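Local coordinates for protein pyruvate formate-lyase 2 (Archaeoglobus fulgidus, PDB 2F3O) that probably acts as a glycyl radical lyase related to pyruvate formate-lyase and glycerol dehydratase, although its substrate and exact reaction are not established, at residues A[56-61]-A[215-220]; A[209-214]-A[238-243]; A[362-367]-A[754-759]; A[676-681]-A[716-721]; A[732-737]-A[767-772]. One frame throughout, in Å; residues are numbered along the deposited sequence.

Interaction 1: A[56-61]-A[215-220]; sequences IQILDS and KLAEEL
Ile58 overlaps Leu216 and Ala217 on the flank of helix 190-221. Its CG1 lies 3.8 Å from Leu216 CD1, and the two side chains run alongside each other, pointing opposite ways. The tip of the isoleucine goes further. Ile58 CD1 rests 3.8 Å from both CA and CB of Ala217, because the small alanine lets a methyl come close to the helix backbone. CG1 of Ile58 stands anti to its carbonyl carbon (chi1 -64°), on the side of the backbone N, where it meets Leu216 CD1. That leucine methyl touches loop backbone as well as side chain, at 3.7 Å from Ile58 N and 3.8 Å from Gln57 CA. One turn on, Leu220 CD1 comes to 4.3 Å from Ile58 CB. At the start of the loop segment, Ile56 CD1 lies 4.3 Å from Leu216 CB. Ile58 also touches Arg228 and Leu232 of helix 227-241, so the loop after helix 39-53 lies against both helices of a hairpin. The CB of Gln57 points away from the helix, and its OE1 is hydrogen-bonded to Asn71 N. The side-chain contacts between loop and helix are apolar methyl and methylene contacts. The loop is therefore held to this helix by shape and the exclusion of water, without directional bonds between the two segments.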
# COMPACT_ATOMS: atom_id res chain seq x y z
N ILE A 56 22.98 -24.02 35.20
CA ILE A 56 22.54 -25.13 34.37
C ILE A 56 22.95 -26.46 35.00
O ILE A 56 23.91 -26.52 35.76
CB ILE A 56 23.10 -25.02 32.91
CG1 ILE A 56 24.62 -25.07 32.86
CG2 ILE A 56 22.63 -23.74 32.24
CD1 ILE A 56 25.16 -25.29 31.47
N GLN A 57 22.20 -27.52 34.71
CA GLN A 57 22.57 -28.85 35.19
C GLN A 57 22.04 -29.96 34.30
O GLN A 57 20.92 -29.89 33.79
CB GLN A 57 22.14 -29.07 36.64
CG GLN A 57 20.75 -28.60 36.92
CD GLN A 57 20.36 -28.81 38.35
OE1 GLN A 57 19.86 -27.89 39.00
NE2 GLN A 57 20.59 -30.02 38.87
N ILE A 58 22.87 -30.98 34.12
CA ILE A 58 22.48 -32.19 33.42
C ILE A 58 22.02 -33.13 34.52
O ILE A 58 22.60 -33.14 35.59
CB ILE A 58 23.69 -32.72 32.64
CG1 ILE A 58 24.08 -31.69 31.57
CG2 ILE A 58 23.43 -34.10 32.04
CD1 ILE A 58 25.16 -32.15 30.63
N LEU A 59 20.94 -33.88 34.30
CA LEU A 59 20.36 -34.67 35.40
C LEU A 59 20.64 -36.16 35.28
O LEU A 59 21.27 -36.62 34.31
CB LEU A 59 18.86 -34.44 35.52
CG LEU A 59 18.35 -33.01 35.66
CD1 LEU A 59 16.90 -33.04 36.06
CD2 LEU A 59 19.17 -32.23 36.68
N ASP A 60 20.16 -36.91 36.28
CA ASP A 60 20.27 -38.37 36.33
C ASP A 60 19.92 -39.07 35.01
O ASP A 60 18.75 -39.12 34.62
CB ASP A 60 19.38 -38.95 37.44
CG ASP A 60 20.03 -38.89 38.82
OD1 ASP A 60 21.27 -38.63 38.89
OD2 ASP A 60 19.30 -39.11 39.82
N SER A 61 20.95 -39.56 34.33
CA SER A 61 20.83 -40.46 33.19
C SER A 61 20.23 -39.82 31.94
O SER A 61 19.71 -40.52 31.08
CB SER A 61 20.06 -41.74 33.58
OG SER A 61 20.39 -42.20 34.89
N LYS A 215 29.90 -27.87 27.52
CA LYS A 215 31.04 -27.76 28.43
C LYS A 215 30.79 -28.48 29.74
O LYS A 215 31.69 -29.13 30.27
CB LYS A 215 31.38 -26.29 28.65
CG LYS A 215 32.88 -25.93 28.60
CD LYS A 215 33.66 -26.66 27.47
CE LYS A 215 33.33 -26.15 26.06
NZ LYS A 215 33.08 -24.68 26.07
N LEU A 216 29.56 -28.39 30.25
CA LEU A 216 29.16 -29.11 31.45
C LEU A 216 29.18 -30.62 31.20
O LEU A 216 29.59 -31.38 32.07
CB LEU A 216 27.75 -28.71 31.90
CG LEU A 216 27.37 -28.56 33.39
CD1 LEU A 216 26.06 -29.24 33.68
CD2 LEU A 216 28.43 -29.07 34.35
N ALA A 217 28.75 -31.04 30.01
CA ALA A 217 28.77 -32.44 29.61
C ALA A 217 30.17 -33.02 29.55
O ALA A 217 30.41 -34.18 29.90
CB ALA A 217 28.10 -32.61 28.28
N GLU A 218 31.11 -32.19 29.10
CA GLU A 218 32.51 -32.56 29.02
C GLU A 218 33.11 -32.63 30.43
O GLU A 218 33.89 -33.53 30.74
CB GLU A 218 33.23 -31.50 28.21
CG GLU A 218 34.29 -32.00 27.29
CD GLU A 218 34.76 -30.90 26.39
OE1 GLU A 218 35.06 -29.78 26.90
OE2 GLU A 218 34.82 -31.14 25.17
N GLU A 219 32.71 -31.68 31.27
CA GLU A 219 33.16 -31.61 32.65
C GLU A 219 32.67 -32.80 33.49
O GLU A 219 33.38 -33.28 34.38
CB GLU A 219 32.71 -30.27 33.24
CG GLU A 219 33.29 -29.91 34.59
CD GLU A 219 32.46 -28.84 35.29
OE1 GLU A 219 32.47 -27.68 34.82
OE2 GLU A 219 31.79 -29.18 36.29
N LEU A 220 31.47 -33.29 33.20
CA LEU A 220 30.92 -34.42 33.96
C LEU A 220 31.50 -35.76 33.51
O LEU A 220 31.49 -36.72 34.28
CB LEU A 220 29.39 -34.46 33.90
CG LEU A 220 28.53 -33.36 34.55
CD1 LEU A 220 27.16 -33.91 34.94
CD2 LEU A 220 29.21 -32.74 35.75

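Interaction 2: A[209-214]-A[238-243]; sequences YGLRYS and ICRKVP
Gly210 and Ser214 pack against Cys239 where helices 190-221 and 227-241 run antiparallel as a helical hairpin. The tight side is buried. Gly210 has no side chain, and this makes room for both the Cys239 carbonyl and the Pro243 ring. Pro243 CG sits 4.0 Å from Gly210 CA. Backbones come close here, with CA of Ser214 and CA of Cys239 only 4.9 Å apart. Ser214 CB lies 3.8 Å from Cys239 CB. SG stands anti to the carbonyl carbon of Cys239, and it meets Tyr213 CB at 4.2 Å. The buried hydroxyl of Ser214 is satisfied by a hydrogen bond to Ala236 O, on the last turns of the partner helix. The outer side is looser and is formed by the exposed Arg240. Its chain bends at chi3 (-37°), and its guanidinium lies beside helix 190-221. Arg240 and Leu211 cross obliquely, with Leu211 CD2 3.8 Å from Arg240 NH2. Arg240 NH1 forms a salt bridge with Glu218, one turn beyond Ser214. Ser214 makes no hydrogen bond to this group, because the angle is poor. Its OG is anti to the backbone N (chi1 171°) and stands over one guanidinium face, 3.1 Å above the plane and offset toward the rim, with Arg240 NH1 its closest atom there.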
# COMPACT_ATOMS: atom_id res chain seq x y z
N TYR A 209 24.37 -20.78 24.49
CA TYR A 209 23.60 -21.54 25.49
C TYR A 209 23.74 -23.04 25.27
O TYR A 209 23.81 -23.81 26.22
CB TYR A 209 22.12 -21.13 25.42
CG TYR A 209 21.15 -21.83 26.37
CD1 TYR A 209 21.18 -21.59 27.74
CD2 TYR A 209 20.17 -22.68 25.88
CE1 TYR A 209 20.26 -22.20 28.61
CE2 TYR A 209 19.25 -23.30 26.74
CZ TYR A 209 19.30 -23.05 28.10
OH TYR A 209 18.41 -23.67 28.95
N GLY A 210 23.79 -23.44 24.01
CA GLY A 210 24.08 -24.81 23.67
C GLY A 210 25.50 -25.14 24.08
O GLY A 210 25.74 -26.19 24.67
N LEU A 211 26.43 -24.23 23.79
CA LEU A 211 27.84 -24.37 24.14
C LEU A 211 28.12 -24.54 25.63
O LEU A 211 29.06 -25.24 26.00
CB LEU A 211 28.66 -23.19 23.60
CG LEU A 211 29.37 -23.41 22.27
CD1 LEU A 211 29.84 -22.07 21.64
CD2 LEU A 211 30.54 -24.36 22.47
N ARG A 212 27.32 -23.90 26.49
CA ARG A 212 27.45 -24.04 27.94
C ARG A 212 27.10 -25.44 28.37
O ARG A 212 27.73 -25.98 29.28
CB ARG A 212 26.54 -23.07 28.69
CG ARG A 212 26.92 -21.61 28.61
CD ARG A 212 26.02 -20.80 29.52
NE ARG A 212 26.18 -21.23 30.90
CZ ARG A 212 25.36 -20.90 31.89
NH1 ARG A 212 24.31 -20.15 31.67
NH2 ARG A 212 25.60 -21.36 33.12
N TYR A 213 26.08 -26.04 27.75
CA TYR A 213 25.69 -27.40 28.12
C TYR A 213 26.67 -28.43 27.58
O TYR A 213 26.76 -29.53 28.11
CB TYR A 213 24.27 -27.75 27.67
CG TYR A 213 23.21 -27.40 28.68
CD1 TYR A 213 22.42 -26.27 28.52
CD2 TYR A 213 22.99 -28.19 29.81
CE1 TYR A 213 21.45 -25.93 29.43
CE2 TYR A 213 22.01 -27.86 30.74
CZ TYR A 213 21.25 -26.72 30.54
OH TYR A 213 20.26 -26.34 31.43
N SER A 214 27.39 -28.06 26.52
CA SER A 214 28.41 -28.89 25.92
C SER A 214 29.61 -28.98 26.86
O SER A 214 30.22 -30.04 26.99
CB SER A 214 28.84 -28.29 24.59
OG SER A 214 29.97 -28.95 24.07
N ILE A 238 27.01 -33.21 20.57
CA ILE A 238 25.72 -32.75 20.08
C ILE A 238 25.46 -31.29 20.41
O ILE A 238 25.17 -30.50 19.53
CB ILE A 238 24.59 -33.62 20.64
CG1 ILE A 238 24.62 -35.01 20.01
CG2 ILE A 238 23.25 -33.05 20.34
CD1 ILE A 238 23.78 -36.00 20.77
N CYS A 239 25.62 -30.90 21.68
CA CYS A 239 25.41 -29.50 22.09
C CYS A 239 26.46 -28.50 21.62
O CYS A 239 26.32 -27.31 21.87
CB CYS A 239 25.31 -29.39 23.59
SG CYS A 239 23.83 -30.07 24.25
N ARG A 240 27.52 -28.98 20.99
CA ARG A 240 28.51 -28.09 20.40
C ARG A 240 27.99 -27.75 19.03
O ARG A 240 28.20 -26.65 18.52
CB ARG A 240 29.85 -28.81 20.29
CG ARG A 240 30.98 -28.03 19.59
CD ARG A 240 32.35 -28.70 19.81
NE ARG A 240 32.53 -29.30 21.14
CZ ARG A 240 32.80 -28.64 22.27
NH1 ARG A 240 32.95 -29.31 23.41
NH2 ARG A 240 32.93 -27.30 22.28
N LYS A 241 27.29 -28.70 18.44
CA LYS A 241 26.86 -28.60 17.06
C LYS A 241 25.50 -27.92 16.98
O LYS A 241 25.30 -26.97 16.22
CB LYS A 241 26.79 -29.98 16.44
CG LYS A 241 26.33 -29.96 15.01
CD LYS A 241 25.92 -31.32 14.52
CE LYS A 241 25.50 -31.25 13.07
NZ LYS A 241 25.47 -32.61 12.48
N VAL A 242 24.55 -28.43 17.76
CA VAL A 242 23.19 -27.96 17.62
C VAL A 242 22.57 -27.33 18.83
O VAL A 242 22.48 -27.93 19.89
CB VAL A 242 22.18 -29.06 17.16
CG1 VAL A 242 22.58 -29.66 15.84
CG2 VAL A 242 21.99 -30.14 18.20
N PRO A 243 22.39 -26.02 18.74
CA PRO A 243 21.25 -25.31 18.21
C PRO A 243 21.77 -24.46 17.03
O PRO A 243 21.00 -23.79 16.37
CB PRO A 243 20.79 -24.45 19.39
CG PRO A 243 21.99 -24.40 20.34
CD PRO A 243 23.14 -25.18 19.68

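Interaction 3: A[362-367]-A[754-759]; sequences LRLRQP and SAYFVE
Ser754 OG is gripped by two groups, Arg749 NH1 and Asn394 O, while its CB rests 3.5 Å from Arg365 O. Ser754 starts the second strand of the small hairpin 747-749/754-756, which belongs to the glycyl radical region. The predicted radical site, Gly752, lies in the turn between these strands; the radical is not present in this structure. Two residues on, Tyr756 reaches back to the loop after helix 350-362. Arg365 N gives Tyr756 OH a weak hydrogen bond of 3.3 Å, with an N-H...O angle of 154°. The same arginine covers the ring in a CH-pi contact. Its CB lies 4.1 Å from the Tyr756 ring centroid, 19° off the normal. CG takes the crowded position between backbone N and carbonyl carbon (chi1 65°), and Arg365 CG meets Tyr756 CE2 at 3.7 Å. The guanidinium leads away to Ile314 O and Gln329 O. Beside the phenol, Leu364 points the same way as Tyr756, and its CD2 touches Tyr756 OH at 3.5 Å.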
# COMPACT_ATOMS: atom_id res chain seq x y z
N LEU A 362 4.31 -42.93 30.41
CA LEU A 362 4.71 -41.90 31.35
C LEU A 362 3.58 -41.43 32.23
O LEU A 362 3.79 -41.24 33.42
CB LEU A 362 5.33 -40.71 30.62
CG LEU A 362 6.86 -40.57 30.71
CD1 LEU A 362 7.52 -41.87 31.06
CD2 LEU A 362 7.46 -40.00 29.43
N ARG A 363 2.40 -41.24 31.65
CA ARG A 363 1.22 -40.71 32.36
C ARG A 363 1.47 -39.53 33.28
O ARG A 363 0.91 -39.49 34.37
CB ARG A 363 0.52 -41.81 33.14
CG ARG A 363 0.32 -43.01 32.30
CD ARG A 363 -0.80 -43.86 32.77
NE ARG A 363 -1.25 -44.73 31.69
CZ ARG A 363 -2.22 -45.62 31.82
NH1 ARG A 363 -2.84 -45.75 32.98
NH2 ARG A 363 -2.60 -46.34 30.78
N LEU A 364 2.33 -38.61 32.85
CA LEU A 364 2.63 -37.41 33.63
C LEU A 364 1.72 -36.27 33.20
O LEU A 364 1.06 -36.38 32.16
CB LEU A 364 4.08 -37.01 33.41
CG LEU A 364 5.10 -38.08 33.79
CD1 LEU A 364 6.46 -37.73 33.22
CD2 LEU A 364 5.16 -38.24 35.31
N ARG A 365 1.71 -35.18 33.97
CA ARG A 365 0.85 -34.04 33.65
C ARG A 365 1.23 -33.33 32.36
O ARG A 365 0.42 -32.62 31.77
CB ARG A 365 0.80 -33.03 34.80
CG ARG A 365 2.12 -32.34 35.11
CD ARG A 365 1.98 -31.18 36.12
NE ARG A 365 1.85 -29.85 35.51
CZ ARG A 365 2.86 -29.11 35.06
NH1 ARG A 365 4.10 -29.56 35.11
NH2 ARG A 365 2.64 -27.91 34.53
N GLN A 366 2.47 -33.53 31.91
CA GLN A 366 2.96 -32.75 30.79
C GLN A 366 3.96 -33.39 29.85
O GLN A 366 4.98 -33.93 30.29
CB GLN A 366 3.64 -31.45 31.27
CG GLN A 366 2.75 -30.29 31.70
CD GLN A 366 1.95 -29.68 30.58
OE1 GLN A 366 2.37 -29.69 29.44
NE2 GLN A 366 0.81 -29.11 30.91
N PRO A 367 3.55 -33.57 28.60
CA PRO A 367 3.31 -32.54 27.61
C PRO A 367 1.79 -32.67 27.39
O PRO A 367 1.18 -33.68 27.77
CB PRO A 367 4.11 -33.00 26.39
CG PRO A 367 4.56 -34.36 26.70
CD PRO A 367 3.83 -34.85 27.94
N SER A 754 -4.01 -32.16 31.16
CA SER A 754 -3.78 -33.06 32.29
C SER A 754 -3.34 -32.38 33.58
O SER A 754 -2.35 -31.65 33.61
CB SER A 754 -2.76 -34.12 31.92
OG SER A 754 -3.33 -35.09 31.06
N ALA A 755 -4.06 -32.62 34.65
CA ALA A 755 -3.60 -32.18 35.97
C ALA A 755 -3.54 -33.36 36.94
O ALA A 755 -4.31 -34.33 36.80
CB ALA A 755 -4.52 -31.14 36.50
N TYR A 756 -2.64 -33.27 37.91
CA TYR A 756 -2.65 -34.22 39.02
C TYR A 756 -3.81 -33.83 39.90
O TYR A 756 -3.87 -32.69 40.37
CB TYR A 756 -1.35 -34.15 39.81
CG TYR A 756 -0.16 -34.63 39.04
CD1 TYR A 756 -0.17 -35.87 38.41
CD2 TYR A 756 0.98 -33.85 38.94
CE1 TYR A 756 0.93 -36.31 37.70
CE2 TYR A 756 2.08 -34.28 38.24
CZ TYR A 756 2.05 -35.50 37.62
OH TYR A 756 3.13 -35.92 36.91
N PHE A 757 -4.75 -34.75 40.10
CA PHE A 757 -5.99 -34.48 40.82
C PHE A 757 -5.80 -33.71 42.12
O PHE A 757 -6.61 -32.86 42.46
CB PHE A 757 -6.73 -35.79 41.10
CG PHE A 757 -8.03 -35.60 41.81
CD1 PHE A 757 -9.17 -35.33 41.09
CD2 PHE A 757 -8.12 -35.70 43.19
CE1 PHE A 757 -10.40 -35.15 41.74
CE2 PHE A 757 -9.33 -35.51 43.85
CZ PHE A 757 -10.47 -35.25 43.13
N VAL A 758 -4.71 -34.04 42.81
CA VAL A 758 -4.29 -33.40 44.07
C VAL A 758 -4.09 -31.88 43.95
O VAL A 758 -4.34 -31.13 44.89
CB VAL A 758 -2.98 -34.09 44.56
CG1 VAL A 758 -2.31 -33.31 45.70
CG2 VAL A 758 -3.29 -35.52 44.97
N GLU A 759 -3.70 -31.43 42.77
CA GLU A 759 -3.44 -30.02 42.53
C GLU A 759 -4.64 -29.18 42.08
O GLU A 759 -4.49 -28.01 41.81
CB GLU A 759 -2.27 -29.89 41.57
CG GLU A 759 -1.07 -30.71 42.02
CD GLU A 759 -0.39 -30.16 43.29
OE1 GLU A 759 0.44 -30.89 43.88
OE2 GLU A 759 -0.66 -29.00 43.70

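Interaction 4: A[676-681]-A[716-721]; sequences SASKLS and MELGVM
Ser678 and Val720 meet with their CA atoms 4.8 Å apart, both in the turns that follow helices, 670-677 for the serine and 704-717 for the valine. Ser678 points its CB at the other segment and meets Leu718 there. Ser678 OG lies 3.5 Å from Leu718 CB, and Ser678 CB lies 3.8 Å from it. The serine hydroxyl stands between the backbone N and the carbonyl carbon (chi1 86°) and is hydrogen-bonded to Asn675 O in the last helical turn. Ser678 belongs to a type I turn from Ala677 to Leu680. Gly719, with phi 72°, forms a Schellman motif after the last turn of the second helix. The contact thus joins two post-helix turns of the glycine radical family region, just before strand 722-728 enters the five-stranded mixed sheet. Met721 is already backbone-bonded to Phe400 of strand 396-400. The second half of the contact is made by Val720. Its CG2 is 4.2 Å from Ala677 CB and 4.1 Å from Ser678 CA, while its side chain also touches Phe400 and Tyr682. The CB of Lys679 points away from this contact, and its NZ forms salt bridges with Asp595, Asp597 and Asp600.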
# COMPACT_ATOMS: atom_id res chain seq x y z
N SER A 676 -25.46 -34.24 21.23
CA SER A 676 -25.75 -32.86 21.61
C SER A 676 -24.62 -31.90 21.24
O SER A 676 -24.88 -30.84 20.67
CB SER A 676 -25.99 -32.76 23.12
OG SER A 676 -27.36 -32.81 23.44
N ALA A 677 -23.38 -32.29 21.56
CA ALA A 677 -22.20 -31.45 21.32
C ALA A 677 -21.90 -31.30 19.84
O ALA A 677 -21.39 -30.27 19.41
CB ALA A 677 -20.98 -31.99 22.06
N SER A 678 -22.26 -32.31 19.05
CA SER A 678 -21.98 -32.27 17.63
C SER A 678 -23.07 -31.55 16.86
O SER A 678 -23.15 -31.66 15.65
CB SER A 678 -21.82 -33.67 17.08
OG SER A 678 -23.08 -34.22 16.74
N LYS A 679 -23.93 -30.82 17.56
CA LYS A 679 -24.95 -30.04 16.88
C LYS A 679 -24.47 -28.60 16.74
O LYS A 679 -24.98 -27.85 15.90
CB LYS A 679 -26.26 -30.09 17.65
CG LYS A 679 -26.99 -31.38 17.44
CD LYS A 679 -27.86 -31.67 18.63
CE LYS A 679 -28.85 -32.77 18.34
NZ LYS A 679 -29.82 -32.81 19.47
N LEU A 680 -23.47 -28.25 17.54
CA LEU A 680 -22.87 -26.92 17.51
C LEU A 680 -22.10 -26.66 16.21
O LEU A 680 -21.46 -27.56 15.67
CB LEU A 680 -21.95 -26.75 18.70
CG LEU A 680 -22.57 -27.17 20.03
CD1 LEU A 680 -21.53 -27.07 21.08
CD2 LEU A 680 -23.73 -26.29 20.39
N SER A 681 -22.16 -25.43 15.73
CA SER A 681 -21.53 -25.07 14.46
C SER A 681 -20.03 -24.84 14.60
O SER A 681 -19.58 -23.71 14.81
CB SER A 681 -22.21 -23.84 13.88
OG SER A 681 -23.55 -24.13 13.56
N MET A 716 -16.34 -38.85 15.53
CA MET A 716 -15.83 -38.54 14.22
C MET A 716 -16.96 -38.47 13.21
O MET A 716 -17.05 -37.51 12.45
CB MET A 716 -14.82 -39.60 13.80
CG MET A 716 -14.24 -39.36 12.44
SD MET A 716 -12.93 -40.54 12.17
CE MET A 716 -11.88 -40.15 13.56
N GLU A 717 -17.82 -39.48 13.24
CA GLU A 717 -18.95 -39.59 12.32
C GLU A 717 -19.97 -38.46 12.50
O GLU A 717 -20.50 -37.93 11.54
CB GLU A 717 -19.64 -40.94 12.48
CG GLU A 717 -20.53 -41.32 11.30
CD GLU A 717 -19.77 -41.34 9.95
OE1 GLU A 717 -20.30 -40.75 8.97
OE2 GLU A 717 -18.67 -41.94 9.87
N LEU A 718 -20.20 -38.06 13.75
CA LEU A 718 -21.15 -36.99 14.07
C LEU A 718 -20.55 -35.60 13.96
O LEU A 718 -21.25 -34.61 14.14
CB LEU A 718 -21.74 -37.17 15.48
CG LEU A 718 -22.65 -38.38 15.71
CD1 LEU A 718 -22.75 -38.69 17.21
CD2 LEU A 718 -24.02 -38.18 15.05
N GLY A 719 -19.25 -35.53 13.69
CA GLY A 719 -18.57 -34.28 13.43
C GLY A 719 -18.38 -33.36 14.61
O GLY A 719 -18.91 -32.26 14.66
N VAL A 720 -17.61 -33.81 15.58
CA VAL A 720 -17.28 -32.95 16.69
C VAL A 720 -15.84 -32.45 16.43
O VAL A 720 -15.15 -33.00 15.57
CB VAL A 720 -17.51 -33.71 18.02
CG1 VAL A 720 -16.22 -34.30 18.58
CG2 VAL A 720 -18.19 -32.83 19.02
N MET A 721 -15.39 -31.39 17.10
CA MET A 721 -14.04 -30.90 16.82
C MET A 721 -13.03 -31.61 17.71
O MET A 721 -12.01 -32.10 17.24
CB MET A 721 -13.94 -29.39 17.04
CG MET A 721 -12.57 -28.81 16.66
SD MET A 721 -12.50 -27.00 16.62
CE MET A 721 -13.49 -26.64 15.19

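Interaction 5: A[732-737]-A[767-772]; sequences LLRKAQ and EVIRRI
Ile769 fits among Leu733, Arg734 and Gln737 of helix 730-738. Its CG1 lies 3.9 Å from Leu733 CD1, and the two side chains pass flank to flank, each heading for the other's helix. The same leucine methyl meets Ile772 tip to tip, with Leu733 CD1 and Ile772 CD1 3.9 Å apart. The end of Ile769 packs on a flat polar group. Ile769 CD1 sits 3.6 Å from the plane of the Arg734 guanidinium, over one face and offset toward its rim. CG2, on the other branch, stands anti to the backbone N of Ile769 (chi1 -78°) and reaches Arg734 NH1 at 3.5 Å. Gln737 comes tip to tip with the isoleucine, its NE2 3.7 Å from Ile769 CD1. Two bonds position the guanidinium. Arg734 NE donates to Gln737 OE1 at 3.3 Å with an angle of 156°, and the oxygen lies in the guanidinium plane. Further out, Arg734 NH2 makes a salt bridge to Glu766, one turn before Arg770 on the partner helix. Around the apolar part, Leu728 of strand 722-728 touches Leu733, Val768 and Ile772, and Phe757 touches Leu733. The result is a helix-helix contact, apolar at its centre and bordered by the arginine and glutamine, at the C-terminal end of a glycyl radical enzyme fold.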
# COMPACT_ATOMS: atom_id res chain seq x y z
N LEU A 732 -11.06 -43.83 44.65
CA LEU A 732 -9.63 -43.52 44.57
C LEU A 732 -9.46 -42.01 44.66
O LEU A 732 -8.56 -41.52 45.35
CB LEU A 732 -8.99 -44.02 43.27
CG LEU A 732 -8.72 -45.49 43.00
CD1 LEU A 732 -7.76 -45.63 41.83
CD2 LEU A 732 -8.14 -46.20 44.22
N LEU A 733 -10.34 -41.27 43.97
CA LEU A 733 -10.34 -39.81 43.98
C LEU A 733 -10.76 -39.28 45.34
O LEU A 733 -10.26 -38.25 45.79
CB LEU A 733 -11.27 -39.25 42.89
CG LEU A 733 -11.02 -39.63 41.42
CD1 LEU A 733 -12.23 -39.28 40.60
CD2 LEU A 733 -9.80 -38.95 40.86
N ARG A 734 -11.67 -40.00 46.00
CA ARG A 734 -12.02 -39.69 47.38
C ARG A 734 -10.84 -39.90 48.31
O ARG A 734 -10.63 -39.11 49.23
CB ARG A 734 -13.21 -40.53 47.84
CG ARG A 734 -14.44 -39.71 48.14
CD ARG A 734 -14.82 -38.92 46.94
NE ARG A 734 -15.25 -37.57 47.29
CZ ARG A 734 -16.46 -37.09 47.03
NH1 ARG A 734 -17.36 -37.88 46.44
NH2 ARG A 734 -16.77 -35.85 47.36
N LYS A 735 -10.04 -40.94 48.05
CA LYS A 735 -8.91 -41.27 48.92
C LYS A 735 -7.76 -40.32 48.69
O LYS A 735 -6.93 -40.13 49.57
CB LYS A 735 -8.44 -42.71 48.70
CG LYS A 735 -8.44 -43.55 49.99
CD LYS A 735 -9.61 -44.54 50.03
CE LYS A 735 -9.22 -45.85 49.35
NZ LYS A 735 -10.37 -46.53 48.68
N ALA A 736 -7.74 -39.71 47.51
CA ALA A 736 -6.72 -38.73 47.15
C ALA A 736 -6.93 -37.37 47.82
O ALA A 736 -6.00 -36.58 47.90
CB ALA A 736 -6.67 -38.57 45.65
N GLN A 737 -8.15 -37.10 48.27
CA GLN A 737 -8.39 -35.91 49.08
C GLN A 737 -7.86 -36.19 50.48
O GLN A 737 -7.36 -35.29 51.15
CB GLN A 737 -9.88 -35.58 49.19
CG GLN A 737 -10.51 -35.01 47.93
CD GLN A 737 -11.98 -35.37 47.81
OE1 GLN A 737 -12.47 -36.29 48.48
NE2 GLN A 737 -12.70 -34.66 46.93
N GLU A 767 -16.21 -31.14 41.15
CA GLU A 767 -16.74 -31.14 39.79
C GLU A 767 -16.30 -32.35 38.95
O GLU A 767 -17.13 -32.95 38.29
CB GLU A 767 -16.35 -29.84 39.10
CG GLU A 767 -17.30 -28.71 39.37
CD GLU A 767 -18.30 -28.57 38.26
OE1 GLU A 767 -17.91 -28.77 37.08
OE2 GLU A 767 -19.47 -28.25 38.56
N VAL A 768 -15.02 -32.70 38.98
CA VAL A 768 -14.57 -33.89 38.25
C VAL A 768 -15.19 -35.18 38.82
O VAL A 768 -15.52 -36.10 38.06
CB VAL A 768 -13.00 -33.97 38.07
CG1 VAL A 768 -12.29 -33.03 38.96
CG2 VAL A 768 -12.47 -35.37 38.29
N ILE A 769 -15.41 -35.20 40.13
CA ILE A 769 -16.08 -36.35 40.76
C ILE A 769 -17.55 -36.45 40.34
O ILE A 769 -17.98 -37.51 39.89
CB ILE A 769 -15.89 -36.35 42.31
CG1 ILE A 769 -14.48 -36.86 42.66
CG2 ILE A 769 -16.92 -37.25 42.99
CD1 ILE A 769 -14.03 -36.51 44.06
N ARG A 770 -18.29 -35.34 40.42
CA ARG A 770 -19.71 -35.34 40.05
C ARG A 770 -20.04 -35.52 38.57
O ARG A 770 -21.18 -35.80 38.22
CB ARG A 770 -20.39 -34.08 40.55
CG ARG A 770 -20.60 -34.06 42.03
CD ARG A 770 -21.40 -32.86 42.43
NE ARG A 770 -20.96 -32.36 43.72
CZ ARG A 770 -21.59 -31.41 44.41
NH1 ARG A 770 -22.70 -30.87 43.91
NH2 ARG A 770 -21.12 -31.00 45.58
N ARG A 771 -19.05 -35.36 37.69
CA ARG A 771 -19.30 -35.46 36.25
C ARG A 771 -19.00 -36.86 35.68
O ARG A 771 -19.10 -37.08 34.48
CB ARG A 771 -18.51 -34.38 35.51
CG ARG A 771 -18.95 -32.96 35.86
CD ARG A 771 -18.12 -31.91 35.15
NE ARG A 771 -18.33 -32.02 33.71
CZ ARG A 771 -19.28 -31.37 33.05
NH1 ARG A 771 -20.11 -30.55 33.69
NH2 ARG A 771 -19.41 -31.56 31.75
N ILE A 772 -18.64 -37.78 36.57
CA ILE A 772 -18.39 -39.17 36.20
C ILE A 772 -19.70 -39.82 35.80
O ILE A 772 -20.65 -39.88 36.58
CB ILE A 772 -17.73 -39.94 37.35
CG1 ILE A 772 -16.35 -39.36 37.66
CG2 ILE A 772 -17.58 -41.40 36.99
CD1 ILE A 772 -15.74 -39.83 38.97

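Overall arrangement
From the N terminus, interaction 1 closes a long loop by laying residues 56-61 on helix 190-221. Interaction 2 starts on the same helix, crosses interaction 1 along the chain and closes the short hairpin to helix 227-241. The two touch where Ile56 packs on Tyr213. Interaction 3 spans the largest separation, from the loop before strand 368-373 to strand 754-756, and ties the main body to the glycyl radical region. Interaction 4 falls within that span and closes a short loop between helices 670-677 and 704-717, on the opposite side of the chain centre from interactions 1 and 2. Interaction 5 crosses interaction 3 and pairs the last two helices; Phe757 packs between them.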